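Local coordinates for acetylornithine aminotransferase (Aquifex aeolicus, PDB 2EH6), which catalyses the pyridoxal-phosphate-dependent transfer of an amino group between N(2)-acetyl-L-ornithine and 2-oxoglutarate, a step of arginine biosynthesis, and works as a homodimer, at the interface of chains A and B. Sequence-based numbering; all coordinates share one arbitrary frame. Chains: chain A/B, Acetylornithine aminotransferase.

The interface of chains A and B. Residues chain A 14, 16-17, 22, 44; chain B 59-60, 62-63.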
# COMPACT_ATOMS: atom_id res chain seq x y z
N PHE A 14 10.63 18.90 7.99
CA PHE A 14 11.94 18.29 7.88
C PHE A 14 12.39 18.28 6.42
O PHE A 14 11.57 18.24 5.51
CB PHE A 14 11.91 16.87 8.46
CG PHE A 14 11.65 16.84 9.94
CD1 PHE A 14 12.50 17.52 10.83
CD2 PHE A 14 10.56 16.15 10.46
CE1 PHE A 14 12.26 17.52 12.20
CE2 PHE A 14 10.30 16.14 11.84
CZ PHE A 14 11.15 16.83 12.71
N ARG A 16 16.00 17.00 5.72
CA ARG A 16 17.12 16.07 5.63
C ARG A 16 17.38 15.37 6.95
O ARG A 16 17.07 15.89 8.03
CB ARG A 16 18.38 16.83 5.21
CG ARG A 16 19.68 16.06 5.39
CD ARG A 16 20.87 16.92 4.98
NE ARG A 16 20.78 17.33 3.58
CZ ARG A 16 21.17 16.59 2.55
NH1 ARG A 16 21.69 15.38 2.75
NH2 ARG A 16 21.02 17.05 1.32
N GLY A 17 17.95 14.17 6.86
CA GLY A 17 18.26 13.43 8.06
C GLY A 17 19.66 12.85 8.00
O GLY A 17 20.18 12.57 6.92
N LEU A 22 17.37 14.71 12.72
CA LEU A 22 16.60 15.27 11.62
C LEU A 22 16.80 16.79 11.64
O LEU A 22 17.02 17.38 12.71
CB LEU A 22 15.11 14.95 11.78
CG LEU A 22 14.68 13.56 11.29
CD1 LEU A 22 13.25 13.27 11.71
CD2 LEU A 22 14.82 13.50 9.78
N HIS A 44 18.62 7.75 9.49
CA HIS A 44 18.65 8.37 8.18
C HIS A 44 20.03 8.34 7.55
O HIS A 44 21.05 8.34 8.25
CB HIS A 44 18.18 9.82 8.29
CG HIS A 44 16.83 9.97 8.90
ND1 HIS A 44 15.66 9.86 8.17
CD2 HIS A 44 16.45 10.19 10.18
CE1 HIS A 44 14.63 10.01 8.97
NE2 HIS A 44 15.07 10.21 10.20
N LYS B 59 19.21 11.85 1.10
CA LYS B 59 18.69 12.97 1.89
C LYS B 59 17.61 12.65 2.92
O LYS B 59 17.76 12.95 4.09
CB LYS B 59 18.17 14.03 0.91
CG LYS B 59 17.73 15.34 1.53
CD LYS B 59 17.46 16.35 0.42
CE LYS B 59 17.27 17.75 0.97
NZ LYS B 59 17.13 18.75 -0.12
N LEU B 60 16.51 12.04 2.48
CA LEU B 60 15.41 11.74 3.39
C LEU B 60 14.44 10.79 2.69
O LEU B 60 13.94 11.09 1.61
CB LEU B 60 14.69 13.04 3.78
CG LEU B 60 13.54 13.02 4.79
CD1 LEU B 60 14.06 12.61 6.16
CD2 LEU B 60 12.89 14.39 4.85
N HIS B 62 11.78 9.02 4.58
CA HIS B 62 10.50 9.01 5.26
C HIS B 62 10.54 9.71 6.62
O HIS B 62 11.54 9.64 7.33
CB HIS B 62 10.12 7.53 5.46
CG HIS B 62 9.04 7.30 6.46
ND1 HIS B 62 7.71 7.27 6.12
CD2 HIS B 62 9.09 7.11 7.80
CE1 HIS B 62 6.98 7.07 7.21
NE2 HIS B 62 7.80 6.97 8.24
N VAL B 63 9.44 10.38 6.98
CA VAL B 63 9.34 11.02 8.29
C VAL B 63 7.96 10.78 8.90
O VAL B 63 7.78 10.94 10.11
CB VAL B 63 9.61 12.55 8.23
CG1 VAL B 63 11.03 12.80 7.77
CG2 VAL B 63 8.61 13.24 7.33
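The amide N of A:Gly17 donates a hydrogen bond to the carbonyl O of B:Lys59, 3.0 Å away and nearly in line with the C=O (170° at the oxygen). It joins strand 12-18 of one subunit to the last turn of helix 47-59 of the other: carbonyl groups at a helix's C-terminal end lack partners within the helix and can accept bonds from elsewhere, here from a strand of the partner subunit. Beside this bond, the guanidinium of A:Arg16 packs on the aliphatic part of B:Lys59. The arginine chain bends at chi3 (-60°), and one face of its guanidinium lies over the extended lysine chain, with CG of B:Lys59 3.7 Å above the plane and over its centre. The two chains cross at about a right angle, and NH2 of A:Arg16 lies 4.5 Å from NZ of B:Lys59, not in contact; if both groups are charged, as is likely, the pairing rests on packing rather than electrostatics. An alanine in place of A:Arg16 would remove that flat cover and would probably leave the methylenes of B:Lys59 with a gap beside them and more freedom to move. On the next residue the contact turns apolar: CD1 of B:Leu60 packs 3.8 Å from CD2 of A:Leu22 and also meets the imidazole of A:His44, which runs alongside the leucine. The same CD2 of A:Leu22 rests on a face of that imidazole, towards its rim, while the carbonyl O of B:His62 approaches the ring's edge in plane, 3.5 Å from CE1. B:Val63 adds a looser contact, its CG1 4.2 Å from CB of A:Phe14. Repeated by two-fold symmetry, this patch seats the end of each subunit's helix 47-59 and the following segment against strands 12-18 and 21-24 and the A:His44 loop of its partner, contributing to the homodimer.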